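Local coordinates for putative uncharacterized protein (Helicobacter pylori, PDB 3TDG) that acts as a DsbG-like oxidoreductase with a thioredoxin fold, probably reducing or rearranging disulfide bonds in other proteins, at residues Asn34-Ile39 and Val47-Ile52; Met63-Asp68 and Lys72-Leu77; Leu89-Phe94 and Glu106-Val111; Ala126-Ile131 and Val257-His262; Tyr152-Pro157 and Lys247-Gly252. All coordinates share one frame; numbering follows the deposited sequence.

Contact 1: residues Asn34-Ile39 and Val47-Ile52; sequences NLVSVI and VRILEI
Val36 meets Val47 with both methyls and Ile49 with CG2 alone. From its CB, Val36 CG1 lies anti to the backbone N (chi1 173°) and ends 4.0 Å from Val47 O. Val36 CG2 lies 4.0 Å from Ile49 CD1. It also touches Val47 O and Val47 CG2. Leu35 and Ile49 meet tip to tip, with CD2 of Leu35 4.0 Å from CD1 of Ile49. Helix 33-43 here packs beside the first strand of a four-stranded antiparallel sheet, consistent with the cystatin-like N-terminal domain of DsbG proteins. Further along, the strand carries a classic beta bulge, with Leu50 and Glu51 set opposite Val65 alone. One turn on from Leu35, Ile39 CG2 rests on Val47 CG1, the two side chains crossing at about a right angle. Ile39 also packs on Phe94 of the second subunit. No direct hydrogen bond joins the segments. A single water spans them, donating to Val36 O at 2.6 Å and accepting from Val47 N at 2.9 Å.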
# COMPACT_ATOMS: atom_id res chain seq x y z
N ASN A 34 -32.54 9.85 -11.64
CA ASN A 34 -32.71 8.78 -10.71
C ASN A 34 -31.42 8.22 -10.14
O ASN A 34 -31.33 7.96 -8.97
CB ASN A 34 -33.55 7.67 -11.27
CG ASN A 34 -34.09 6.80 -10.21
OD1 ASN A 34 -34.66 7.26 -9.25
ND2 ASN A 34 -33.90 5.52 -10.35
N LEU A 35 -30.43 8.04 -10.99
CA LEU A 35 -29.17 7.51 -10.51
C LEU A 35 -28.53 8.48 -9.55
O LEU A 35 -28.07 8.09 -8.53
CB LEU A 35 -28.25 7.13 -11.66
CG LEU A 35 -27.18 8.06 -12.19
CD1 LEU A 35 -26.01 8.06 -11.33
CD2 LEU A 35 -26.79 7.63 -13.54
N VAL A 36 -28.53 9.74 -9.90
CA VAL A 36 -27.98 10.78 -9.06
C VAL A 36 -28.66 10.77 -7.71
O VAL A 36 -28.05 10.92 -6.71
CB VAL A 36 -28.15 12.17 -9.68
CG1 VAL A 36 -27.75 13.21 -8.73
CG2 VAL A 36 -27.33 12.29 -10.90
N SER A 37 -29.95 10.56 -7.71
CA SER A 37 -30.69 10.61 -6.50
C SER A 37 -30.50 9.36 -5.67
O SER A 37 -30.43 9.41 -4.47
CB SER A 37 -32.14 10.90 -6.81
OG SER A 37 -32.99 10.08 -6.09
N VAL A 38 -30.36 8.23 -6.33
CA VAL A 38 -30.09 7.01 -5.62
C VAL A 38 -28.75 7.10 -4.91
O VAL A 38 -28.62 6.69 -3.80
CB VAL A 38 -30.15 5.81 -6.53
CG1 VAL A 38 -29.75 4.61 -5.81
CG2 VAL A 38 -31.52 5.64 -7.07
N ILE A 39 -27.76 7.66 -5.56
CA ILE A 39 -26.47 7.78 -4.95
C ILE A 39 -26.50 8.80 -3.84
O ILE A 39 -25.97 8.56 -2.79
CB ILE A 39 -25.40 8.13 -5.96
CG1 ILE A 39 -25.05 6.91 -6.78
CG2 ILE A 39 -24.15 8.56 -5.28
CD1 ILE A 39 -24.38 7.22 -8.05
N VAL A 47 -23.49 13.48 -7.40
CA VAL A 47 -22.51 13.25 -8.48
C VAL A 47 -22.92 14.01 -9.73
O VAL A 47 -24.10 14.28 -9.95
CB VAL A 47 -22.34 11.73 -8.83
CG1 VAL A 47 -21.90 10.93 -7.61
CG2 VAL A 47 -23.61 11.14 -9.44
N ARG A 48 -21.94 14.35 -10.56
CA ARG A 48 -22.22 14.96 -11.85
C ARG A 48 -21.98 13.92 -12.94
O ARG A 48 -20.94 13.27 -12.95
CB ARG A 48 -21.30 16.17 -12.05
CG ARG A 48 -21.67 17.04 -13.24
CD ARG A 48 -20.98 18.41 -13.15
NE ARG A 48 -19.52 18.27 -13.12
CZ ARG A 48 -18.73 18.22 -14.19
NH1 ARG A 48 -19.24 18.30 -15.42
NH2 ARG A 48 -17.42 18.08 -14.04
N ILE A 49 -22.94 13.75 -13.85
CA ILE A 49 -22.82 12.77 -14.93
C ILE A 49 -21.98 13.35 -16.08
O ILE A 49 -22.29 14.44 -16.57
CB ILE A 49 -24.21 12.32 -15.47
CG1 ILE A 49 -24.99 11.59 -14.38
CG2 ILE A 49 -24.06 11.44 -16.72
CD1 ILE A 49 -26.47 11.41 -14.71
N LEU A 50 -20.93 12.63 -16.50
CA LEU A 50 -20.03 13.12 -17.55
C LEU A 50 -20.20 12.42 -18.90
O LEU A 50 -20.00 13.03 -19.94
CB LEU A 50 -18.56 13.01 -17.12
CG LEU A 50 -18.14 13.58 -15.77
CD1 LEU A 50 -16.82 12.96 -15.36
CD2 LEU A 50 -18.04 15.10 -15.82
N GLU A 51 -20.55 11.14 -18.89
CA GLU A 51 -20.51 10.32 -20.10
C GLU A 51 -21.49 9.15 -19.98
O GLU A 51 -21.57 8.50 -18.93
CB GLU A 51 -19.08 9.82 -20.29
CG GLU A 51 -18.76 9.22 -21.64
CD GLU A 51 -17.41 8.49 -21.67
OE1 GLU A 51 -16.48 8.88 -20.93
OE2 GLU A 51 -17.28 7.51 -22.43
N ILE A 52 -22.26 8.91 -21.03
CA ILE A 52 -23.13 7.72 -21.11
C ILE A 52 -22.88 6.97 -22.42
O ILE A 52 -22.90 7.58 -23.49
CB ILE A 52 -24.64 8.08 -20.99
CG1 ILE A 52 -24.94 8.82 -19.68
CG2 ILE A 52 -25.51 6.82 -21.10
CD1 ILE A 52 -26.25 9.64 -19.71
O HOH W 1 -25.48 11.52 -6.60

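Contact 2: residues Met63-Asp68 and Lys72-Leu77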
# COMPACT_ATOMS: atom_id res chain seq x y z
N MET A 63 -23.10 2.18 -19.74
CA MET A 63 -21.85 2.61 -19.13
C MET A 63 -21.95 4.10 -18.82
O MET A 63 -22.22 4.90 -19.71
CB MET A 63 -20.68 2.33 -20.07
CG MET A 63 -19.33 2.20 -19.38
SD MET A 63 -18.55 3.79 -19.09
CE MET A 63 -18.15 4.30 -20.76
N VAL A 64 -21.76 4.45 -17.54
CA VAL A 64 -21.82 5.84 -17.09
C VAL A 64 -20.56 6.21 -16.31
O VAL A 64 -20.12 5.46 -15.43
CB VAL A 64 -23.07 6.08 -16.19
CG1 VAL A 64 -23.19 7.55 -15.79
CG2 VAL A 64 -24.36 5.64 -16.90
N VAL A 65 -19.97 7.35 -16.65
CA VAL A 65 -18.90 7.94 -15.85
C VAL A 65 -19.45 9.16 -15.13
O VAL A 65 -20.16 9.98 -15.73
CB VAL A 65 -17.65 8.28 -16.71
CG1 VAL A 65 -16.52 8.89 -15.84
CG2 VAL A 65 -17.15 7.01 -17.40
N ILE A 66 -19.12 9.27 -13.84
CA ILE A 66 -19.58 10.35 -12.99
C ILE A 66 -18.38 11.04 -12.35
O ILE A 66 -17.29 10.47 -12.33
CB ILE A 66 -20.59 9.87 -11.88
CG1 ILE A 66 -19.97 8.87 -10.90
CG2 ILE A 66 -21.90 9.34 -12.50
CD1 ILE A 66 -19.13 9.54 -9.76
N GLU A 67 -18.57 12.26 -11.86
CA GLU A 67 -17.56 12.97 -11.11
C GLU A 67 -17.97 13.03 -9.64
O GLU A 67 -19.07 13.46 -9.34
CB GLU A 67 -17.43 14.40 -11.63
CG GLU A 67 -16.33 15.20 -10.94
CD GLU A 67 -16.46 16.68 -11.22
OE1 GLU A 67 -17.51 17.27 -10.88
OE2 GLU A 67 -15.50 17.25 -11.78
N ASP A 68 -17.10 12.58 -8.75
CA ASP A 68 -17.34 12.68 -7.31
C ASP A 68 -17.22 14.18 -6.92
O ASP A 68 -16.22 14.80 -7.24
CB ASP A 68 -16.30 11.82 -6.58
CG ASP A 68 -16.42 11.89 -5.05
OD1 ASP A 68 -16.57 12.99 -4.49
OD2 ASP A 68 -16.31 10.83 -4.41
N LYS A 72 -13.34 15.07 -6.93
CA LYS A 72 -13.32 15.32 -8.39
C LYS A 72 -12.85 14.10 -9.21
O LYS A 72 -12.69 14.20 -10.43
CB LYS A 72 -12.51 16.58 -8.76
CG LYS A 72 -12.81 17.84 -7.93
CD LYS A 72 -14.25 18.27 -8.11
CE LYS A 72 -14.57 19.45 -7.21
NZ LYS A 72 -16.04 19.61 -7.16
N TYR A 73 -12.66 12.95 -8.55
CA TYR A 73 -12.35 11.70 -9.25
C TYR A 73 -13.47 11.31 -10.20
O TYR A 73 -14.66 11.50 -9.90
CB TYR A 73 -12.08 10.56 -8.25
CG TYR A 73 -10.82 10.75 -7.44
CD1 TYR A 73 -9.74 11.48 -7.94
CD2 TYR A 73 -10.68 10.17 -6.18
CE1 TYR A 73 -8.58 11.65 -7.22
CE2 TYR A 73 -9.50 10.33 -5.44
CZ TYR A 73 -8.47 11.08 -5.96
OH TYR A 73 -7.30 11.27 -5.26
N ASN A 74 -13.08 10.82 -11.38
CA ASN A 74 -14.03 10.30 -12.35
C ASN A 74 -14.21 8.82 -12.07
O ASN A 74 -13.23 8.08 -11.98
CB ASN A 74 -13.54 10.49 -13.78
CG ASN A 74 -13.57 11.95 -14.23
OD1 ASN A 74 -13.57 12.88 -13.41
ND2 ASN A 74 -13.58 12.14 -15.53
N ILE A 75 -15.46 8.39 -11.95
CA ILE A 75 -15.77 7.03 -11.53
C ILE A 75 -16.66 6.40 -12.59
O ILE A 75 -17.73 6.93 -12.89
CB ILE A 75 -16.52 7.01 -10.17
CG1 ILE A 75 -15.79 7.86 -9.11
CG2 ILE A 75 -16.78 5.55 -9.70
CD1 ILE A 75 -14.40 7.30 -8.69
N PRO A 76 -16.20 5.28 -13.19
CA PRO A 76 -16.98 4.53 -14.17
C PRO A 76 -17.93 3.51 -13.53
O PRO A 76 -17.57 2.81 -12.58
CB PRO A 76 -15.90 3.83 -15.01
CG PRO A 76 -14.80 3.60 -14.04
CD PRO A 76 -14.79 4.84 -13.16
N LEU A 77 -19.14 3.46 -14.07
CA LEU A 77 -20.25 2.65 -13.55
C LEU A 77 -20.97 1.90 -14.66
O LEU A 77 -20.99 2.34 -15.83
CB LEU A 77 -21.28 3.58 -12.89
CG LEU A 77 -20.81 4.70 -11.95
CD1 LEU A 77 -21.96 5.68 -11.63
CD2 LEU A 77 -20.23 4.09 -10.67
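Ile66 packs on Ile75 and Leu77 at the centre of this antiparallel hairpin. Its CG1 sits between the backbone N and the carbonyl carbon (chi1 63°). With chi2 also near 80°, Ile66 CD1 reaches strand 74-79, 3.7 Å from Ile75 CB. Leu77 comes in at about a right angle, its CD1 3.8 Å from Ile66 CG2. On the other face, Val65 CG2 touches Pro76 CB at 4.2 Å. The backbones hold the register with paired bonds at Val64-Leu77 and Ile66-Ile75. The bond from Leu77 N to Val64 O is short, 2.6 Å, and bent. Towards the turn, Asp68 N donates to Tyr73 O at 2.9 Å, nearly straight. Lys72 N returns a bond to Asp68 O. The Glu67 side chain crosses that of Lys72 at a slant, its CG against Lys72 CA and O and its OE2 near Lys72 CD. Asp68 OD1 accepts from Asp70 N, an Asx turn, and also from Thr71 N. Glu67 pairs with Arg48, Asp68 OD2 with Lys45, and Lys72 NZ bonds Pro69 O. Strand 48-54 flanks strand 62-67, helix 98-129 packs on the face of Val65 and Pro76 with its Thr107 also touching Met63, and on the face of Ile66, Leu77 touches Ile92 of the second subunit.

Contact 3: residues Leu89-Phe94 and Glu106-Val111; sequences LSNIFF and ETNQKV
Asn108 leaves helix 98-129 with CG anti to the carbonyl carbon (chi1 -71°), which aims its amide at Ser90. An ST turn shapes the facing loop. Ser90 OG accepts from Ile92 N at 3.0 Å. An inverse gamma turn centred on Ile92 follows, closed by a weak bond from Phe93 N to Asn91 O. The one hydrogen bond across the contact runs from Asn108 ND2 to Ser90 O, 3.0 Å long. It is weak: the N-H is bent, and the donor comes at the side of the carbonyl, with Asn108 ND2 also 3.3 Å from Ser90 C. Asn91 reaches over from the next position, and its OD1 stops 3.7 Å from Asn108 ND2. The two amide planes are turned 42° apart. The loop then passes into Phe93 and Phe94, which pair in an antiparallel ladder with a strand of the second subunit. The contact thus ties the long helix to the segment through which the sheet continues across the dimer interface. Leu89 packs on Met63, and its backbone pairs with Pro76, whose ring also touches Asn108. The other end of the Asn108 amide, OD1, is buried with no polar partner in the model; the nearest atom of the loop is Leu89 CB, at 4.2 Å.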
# COMPACT_ATOMS: atom_id res chain seq x y z
N LEU A 89 -17.50 -0.01 -12.11
CA LEU A 89 -16.66 -0.76 -13.05
C LEU A 89 -15.24 -0.86 -12.53
O LEU A 89 -14.77 0.01 -11.81
CB LEU A 89 -16.63 -0.09 -14.43
CG LEU A 89 -17.70 -0.46 -15.46
CD1 LEU A 89 -17.53 0.39 -16.70
CD2 LEU A 89 -17.62 -1.94 -15.82
N SER A 90 -14.57 -1.95 -12.91
CA SER A 90 -13.20 -2.20 -12.51
C SER A 90 -12.56 -3.03 -13.62
O SER A 90 -13.18 -3.25 -14.66
CB SER A 90 -13.18 -2.98 -11.19
OG SER A 90 -13.59 -4.34 -11.39
N ASN A 91 -11.35 -3.51 -13.37
CA ASN A 91 -10.68 -4.48 -14.25
C ASN A 91 -11.39 -5.82 -14.30
O ASN A 91 -11.21 -6.57 -15.26
CB ASN A 91 -9.23 -4.70 -13.82
CG ASN A 91 -8.31 -3.55 -14.20
OD1 ASN A 91 -8.71 -2.57 -14.87
ND2 ASN A 91 -7.05 -3.64 -13.76
N ILE A 92 -12.18 -6.15 -13.28
CA ILE A 92 -12.96 -7.39 -13.33
C ILE A 92 -14.20 -7.12 -14.16
O ILE A 92 -15.26 -6.74 -13.64
CB ILE A 92 -13.29 -7.95 -11.93
CG1 ILE A 92 -12.00 -8.11 -11.12
CG2 ILE A 92 -14.08 -9.30 -12.03
CD1 ILE A 92 -12.22 -8.33 -9.62
N PHE A 93 -14.03 -7.28 -15.48
CA PHE A 93 -15.07 -7.09 -16.47
C PHE A 93 -14.84 -8.07 -17.63
O PHE A 93 -13.78 -8.06 -18.26
CB PHE A 93 -15.05 -5.67 -17.03
CG PHE A 93 -16.11 -5.45 -18.06
CD1 PHE A 93 -17.39 -5.04 -17.69
CD2 PHE A 93 -15.85 -5.70 -19.41
CE1 PHE A 93 -18.39 -4.87 -18.63
CE2 PHE A 93 -16.85 -5.54 -20.37
CZ PHE A 93 -18.12 -5.13 -19.98
N PHE A 94 -15.82 -8.90 -17.93
CA PHE A 94 -15.68 -9.82 -19.06
C PHE A 94 -16.95 -9.84 -19.85
O PHE A 94 -18.05 -9.72 -19.30
CB PHE A 94 -15.30 -11.23 -18.61
CG PHE A 94 -14.13 -11.25 -17.67
CD1 PHE A 94 -12.83 -11.16 -18.16
CD2 PHE A 94 -14.33 -11.34 -16.31
CE1 PHE A 94 -11.75 -11.14 -17.30
CE2 PHE A 94 -13.25 -11.33 -15.43
CZ PHE A 94 -11.96 -11.24 -15.93
N GLU A 106 -10.67 1.16 -22.29
CA GLU A 106 -10.42 2.56 -22.64
C GLU A 106 -10.91 3.51 -21.55
O GLU A 106 -10.25 4.50 -21.22
CB GLU A 106 -11.13 2.92 -23.95
CG GLU A 106 -10.47 2.36 -25.22
CD GLU A 106 -11.39 2.31 -26.44
OE1 GLU A 106 -10.89 1.96 -27.54
OE2 GLU A 106 -12.61 2.59 -26.30
N THR A 107 -12.10 3.21 -21.03
CA THR A 107 -12.73 4.03 -20.01
C THR A 107 -11.92 3.97 -18.73
O THR A 107 -11.48 5.01 -18.25
CB THR A 107 -14.18 3.62 -19.81
OG1 THR A 107 -14.87 3.81 -21.06
CG2 THR A 107 -14.84 4.46 -18.73
N ASN A 108 -11.68 2.76 -18.20
CA ASN A 108 -10.83 2.59 -17.03
C ASN A 108 -9.49 3.34 -17.16
O ASN A 108 -9.13 4.09 -16.27
CB ASN A 108 -10.61 1.11 -16.70
CG ASN A 108 -11.87 0.45 -16.13
OD1 ASN A 108 -12.86 1.12 -15.84
ND2 ASN A 108 -11.84 -0.88 -15.98
N GLN A 109 -8.79 3.16 -18.27
CA GLN A 109 -7.50 3.80 -18.47
C GLN A 109 -7.59 5.33 -18.54
O GLN A 109 -6.73 6.01 -17.99
CB GLN A 109 -6.82 3.23 -19.71
CG GLN A 109 -6.29 1.80 -19.46
CD GLN A 109 -5.98 1.04 -20.74
OE1 GLN A 109 -6.51 -0.04 -20.98
NE2 GLN A 109 -5.12 1.62 -21.57
N LYS A 110 -8.61 5.85 -19.20
CA LYS A 110 -8.84 7.30 -19.29
C LYS A 110 -9.08 7.92 -17.89
O LYS A 110 -8.40 8.87 -17.51
CB LYS A 110 -10.00 7.59 -20.24
CG LYS A 110 -10.38 9.06 -20.34
CD LYS A 110 -11.49 9.29 -21.37
CE LYS A 110 -12.82 8.71 -20.89
NZ LYS A 110 -13.87 9.11 -21.85
N VAL A 111 -10.01 7.35 -17.11
CA VAL A 111 -10.29 7.84 -15.75
C VAL A 111 -9.09 7.68 -14.80
O VAL A 111 -8.83 8.55 -13.97
CB VAL A 111 -11.59 7.24 -15.10
CG1 VAL A 111 -12.79 7.33 -16.04
CG2 VAL A 111 -11.38 5.83 -14.65

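Contact 4: residues Ala126-Ile131 and Val257-His262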
# COMPACT_ATOMS: atom_id res chain seq x y z
N ALA A 126 -1.93 20.74 -1.11
CA ALA A 126 -1.68 20.45 0.30
C ALA A 126 -0.25 20.79 0.73
O ALA A 126 -0.03 21.31 1.83
CB ALA A 126 -1.99 19.02 0.61
N ILE A 127 0.73 20.50 -0.13
CA ILE A 127 2.11 20.91 0.14
C ILE A 127 2.20 22.42 0.35
O ILE A 127 2.72 22.86 1.36
CB ILE A 127 3.11 20.43 -0.95
CG1 ILE A 127 3.32 18.92 -0.80
CG2 ILE A 127 4.46 21.20 -0.82
CD1 ILE A 127 3.95 18.27 -2.02
N PHE A 128 1.65 23.19 -0.58
CA PHE A 128 1.71 24.64 -0.49
C PHE A 128 0.89 25.27 0.64
O PHE A 128 1.24 26.35 1.13
CB PHE A 128 1.42 25.28 -1.84
CG PHE A 128 2.48 24.99 -2.85
CD1 PHE A 128 3.75 25.54 -2.70
CD2 PHE A 128 2.23 24.12 -3.91
CE1 PHE A 128 4.76 25.25 -3.61
CE2 PHE A 128 3.24 23.82 -4.82
CZ PHE A 128 4.51 24.38 -4.67
N ASN A 129 -0.20 24.60 1.03
CA ASN A 129 -1.04 25.05 2.15
C ASN A 129 -0.41 24.75 3.49
O ASN A 129 -0.76 25.37 4.48
CB ASN A 129 -2.43 24.40 2.09
CG ASN A 129 -3.25 24.89 0.91
OD1 ASN A 129 -3.12 26.05 0.48
ND2 ASN A 129 -4.09 24.01 0.37
N GLU A 130 0.51 23.80 3.52
CA GLU A 130 1.18 23.40 4.75
C GLU A 130 2.44 24.24 5.08
O GLU A 130 2.99 24.14 6.19
CB GLU A 130 1.49 21.91 4.66
CG GLU A 130 2.54 21.32 5.61
CD GLU A 130 2.87 19.87 5.25
OE1 GLU A 130 3.51 19.62 4.19
OE2 GLU A 130 2.48 18.96 6.02
N ILE A 131 2.90 25.06 4.13
CA ILE A 131 4.08 25.94 4.34
C ILE A 131 3.70 27.08 5.31
O ILE A 131 2.66 27.71 5.13
CB ILE A 131 4.57 26.52 2.98
CG1 ILE A 131 5.13 25.40 2.09
CG2 ILE A 131 5.62 27.61 3.16
CD1 ILE A 131 5.33 25.85 0.63
N VAL A 257 14.18 21.54 -8.39
CA VAL A 257 13.96 22.97 -8.51
C VAL A 257 14.64 23.49 -9.78
O VAL A 257 15.53 22.84 -10.29
CB VAL A 257 14.50 23.73 -7.27
CG1 VAL A 257 13.76 23.30 -5.97
CG2 VAL A 257 16.02 23.53 -7.13
N PRO A 258 14.21 24.65 -10.31
CA PRO A 258 13.04 25.42 -9.88
C PRO A 258 11.75 24.66 -10.23
O PRO A 258 11.64 24.11 -11.33
CB PRO A 258 13.14 26.72 -10.69
CG PRO A 258 14.02 26.39 -11.86
CD PRO A 258 14.94 25.30 -11.41
N PHE A 259 10.81 24.62 -9.30
CA PHE A 259 9.51 24.00 -9.54
C PHE A 259 8.46 25.11 -9.60
O PHE A 259 8.27 25.87 -8.63
CB PHE A 259 9.21 23.01 -8.41
CG PHE A 259 7.92 22.27 -8.57
CD1 PHE A 259 7.91 20.98 -9.10
CD2 PHE A 259 6.71 22.84 -8.16
CE1 PHE A 259 6.71 20.27 -9.25
CE2 PHE A 259 5.51 22.15 -8.30
CZ PHE A 259 5.50 20.86 -8.85
N LEU A 260 7.78 25.23 -10.74
CA LEU A 260 6.71 26.22 -10.86
C LEU A 260 5.34 25.53 -10.81
O LEU A 260 5.16 24.42 -11.34
CB LEU A 260 6.86 27.05 -12.12
CG LEU A 260 7.93 28.15 -12.16
CD1 LEU A 260 9.35 27.60 -11.99
CD2 LEU A 260 7.82 28.92 -13.48
N TYR A 261 4.38 26.17 -10.15
CA TYR A 261 3.04 25.61 -10.02
C TYR A 261 2.00 26.72 -10.04
O TYR A 261 2.00 27.61 -9.16
CB TYR A 261 2.92 24.76 -8.75
CG TYR A 261 1.55 24.14 -8.50
CD1 TYR A 261 0.97 23.24 -9.42
CD2 TYR A 261 0.84 24.43 -7.34
CE1 TYR A 261 -0.29 22.67 -9.19
CE2 TYR A 261 -0.41 23.87 -7.09
CZ TYR A 261 -0.98 22.99 -8.01
OH TYR A 261 -2.22 22.45 -7.75
N HIS A 262 1.16 26.71 -11.07
CA HIS A 262 -0.00 27.59 -11.14
C HIS A 262 -1.07 27.05 -10.21
O HIS A 262 -1.54 25.93 -10.40
CB HIS A 262 -0.54 27.69 -12.57
CG HIS A 262 0.34 28.50 -13.48
ND1 HIS A 262 0.28 29.87 -13.54
CD2 HIS A 262 1.32 28.12 -14.34
CE1 HIS A 262 1.18 30.31 -14.41
NE2 HIS A 262 1.83 29.27 -14.90
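Phe128 and Tyr261 lie side by side with their rims in contact, without stacking face on face. The ring centroids are 5.6 Å apart. The planes are almost parallel, 11° apart. The closest approach is Phe128 CE2 to Tyr261 CD2, 3.5 Å. Phe259 touches the same phenyl group at its edge, where Phe128 CZ lies 4.4 Å from Phe259 CE2. All three residues direct their CB atoms at the opposing segment. Phe128 also stacks with Tyr152 and touches Val154 of strand 150-155, whose backbone pairs with Tyr261 and Phe259 and so fixes the spacing of the aromatic residues. With CG anti to the backbone N (chi1 179°), the Tyr261 ring extends to helix 98-129, where its OH bonds Asn125 OD1. The peptide before Pro258 is cis, and Pro258 packs against Cys162 of the probable CxxC motif, which matches the cis-proline loop of thioredoxin folds. The contact therefore joins the end of the long helix to the edge strand of the thioredoxin sheet. The fit rests on van der Waals contact between ring carbons, with no hydrogen bond across. Such apolar rings offer no partner to polar groups, so the hydroxyl bond to Asn125 is what sets where the tyrosine end lies.

Contact 5: residues Tyr152-Pro157 and Lys247-Gly252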
# COMPACT_ATOMS: atom_id res chain seq x y z
N TYR A 152 3.28 29.68 -7.81
CA TYR A 152 4.26 29.24 -6.84
C TYR A 152 5.57 28.88 -7.54
O TYR A 152 5.56 28.17 -8.55
CB TYR A 152 3.74 28.01 -6.10
CG TYR A 152 2.89 28.34 -4.90
CD1 TYR A 152 3.48 28.66 -3.67
CD2 TYR A 152 1.49 28.32 -4.99
CE1 TYR A 152 2.70 28.95 -2.56
CE2 TYR A 152 0.70 28.61 -3.88
CZ TYR A 152 1.30 28.92 -2.67
OH TYR A 152 0.53 29.22 -1.56
N ILE A 153 6.68 29.36 -7.00
CA ILE A 153 8.01 29.02 -7.50
C ILE A 153 8.88 28.46 -6.35
O ILE A 153 9.27 29.21 -5.46
CB ILE A 153 8.69 30.24 -8.14
CG1 ILE A 153 7.80 30.83 -9.24
CG2 ILE A 153 10.11 29.86 -8.69
CD1 ILE A 153 8.38 31.99 -9.96
N VAL A 154 9.15 27.17 -6.37
CA VAL A 154 10.04 26.56 -5.37
C VAL A 154 11.46 26.69 -5.93
O VAL A 154 11.72 26.29 -7.06
CB VAL A 154 9.68 25.11 -5.06
CG1 VAL A 154 10.61 24.52 -3.98
CG2 VAL A 154 8.20 25.02 -4.61
N SER A 155 12.34 27.30 -5.14
CA SER A 155 13.62 27.80 -5.62
C SER A 155 14.71 27.69 -4.55
O SER A 155 14.47 27.99 -3.37
CB SER A 155 13.46 29.26 -6.06
OG SER A 155 14.68 29.79 -6.58
N ASP A 156 15.90 27.25 -4.97
CA ASP A 156 17.06 27.09 -4.10
C ASP A 156 18.06 28.19 -4.48
O ASP A 156 18.36 28.38 -5.65
CB ASP A 156 17.66 25.70 -4.28
CG ASP A 156 18.76 25.38 -3.26
OD1 ASP A 156 18.51 24.50 -2.40
OD2 ASP A 156 19.86 26.00 -3.30
N PRO A 157 18.56 28.95 -3.49
CA PRO A 157 19.46 30.06 -3.78
C PRO A 157 20.90 29.67 -4.20
O PRO A 157 21.67 30.55 -4.57
CB PRO A 157 19.45 30.89 -2.49
CG PRO A 157 19.00 29.96 -1.41
CD PRO A 157 18.39 28.73 -2.04
N LYS A 247 9.52 19.05 4.33
CA LYS A 247 8.09 18.74 4.14
C LYS A 247 7.61 19.00 2.71
O LYS A 247 6.68 18.34 2.22
CB LYS A 247 7.23 19.54 5.12
CG LYS A 247 7.11 18.92 6.53
CD LYS A 247 6.32 19.84 7.48
CE LYS A 247 6.14 19.20 8.86
NZ LYS A 247 7.33 19.46 9.72
N ILE A 248 8.22 19.99 2.06
CA ILE A 248 7.98 20.22 0.64
C ILE A 248 8.44 19.01 -0.18
O ILE A 248 7.72 18.56 -1.05
CB ILE A 248 8.67 21.50 0.15
CG1 ILE A 248 7.98 22.73 0.73
CG2 ILE A 248 8.64 21.59 -1.38
CD1 ILE A 248 8.90 23.95 0.82
N PHE A 249 9.62 18.47 0.14
CA PHE A 249 10.24 17.43 -0.69
C PHE A 249 9.99 15.99 -0.21
O PHE A 249 10.39 15.04 -0.88
CB PHE A 249 11.75 17.68 -0.85
CG PHE A 249 12.07 18.93 -1.63
CD1 PHE A 249 12.08 18.91 -3.03
CD2 PHE A 249 12.33 20.13 -0.98
CE1 PHE A 249 12.37 20.07 -3.75
CE2 PHE A 249 12.61 21.30 -1.70
CZ PHE A 249 12.62 21.28 -3.08
N GLU A 250 9.32 15.85 0.93
CA GLU A 250 9.07 14.56 1.58
C GLU A 250 8.40 13.49 0.71
O GLU A 250 8.86 12.37 0.66
CB GLU A 250 8.16 14.80 2.78
CG GLU A 250 8.45 13.91 3.94
CD GLU A 250 7.97 14.53 5.23
OE1 GLU A 250 6.79 14.96 5.30
OE2 GLU A 250 8.80 14.60 6.17
N SER A 251 7.30 13.84 0.05
CA SER A 251 6.46 12.87 -0.64
C SER A 251 7.05 12.46 -1.99
O SER A 251 6.74 11.39 -2.52
CB SER A 251 5.09 13.47 -0.89
OG SER A 251 5.22 14.62 -1.71
N GLY A 252 7.90 13.31 -2.55
CA GLY A 252 8.49 13.02 -3.85
C GLY A 252 7.55 13.42 -4.96
O GLY A 252 7.77 13.08 -6.11
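Asp156, two residues beyond the Val154 that meets Phe249, has its carboxylate gripped by four groups. OD1 accepts from the backbone N atoms of Trp185 and Leu186, and OD2 bonds Met158 N and Ser190 OG. These bonds probably hold the chain just past strand 150-155. Across the contact all touching is apolar. Val154 turns its CB toward the helix. Its CG1 is anti to the backbone N (chi1 -178°). Val154 CG1 lies 3.9 Å from Phe249 CZ and also touches Ile248 CG2. The valine and the phenylalanine approach from opposite directions. Ile248 CG2 also sits over one face of the Phe249 ring, offset toward its rim. Phe249 in turn stacks with Trp185, and Ile248 is buried against Val181 and Val183. The probable CxxC motif, Cys159 and Cys162, is close to Val154 but not in contact with it. An inner strand of a mixed sheet, with helix 235-249 on one face and helix 160-167 reached by Ile153 and Ser155, is consistent with the thioredoxin fold.

How the contacts relate
From the N terminus, contact 1 closes a short loop between the first helix and the first strand. Contact 2 follows in series and closes the next hairpin. Strands 48-54 and 62-67 are neighbours, so the two share one sheet. Contact 3 closes the loop that brings helix 98-129 back beside this sheet; Glu51 and Lys110 link it to contact 1 by a salt bridge. The same helix runs on to contact 4, with about 17 Å between the nearest atoms of contacts 3 and 4. Contact 4 closes the longest loop, and contact 5 is nested inside it. Both reach the mixed thioredoxin sheet through adjacent strands. The long helix thus joins the two domains.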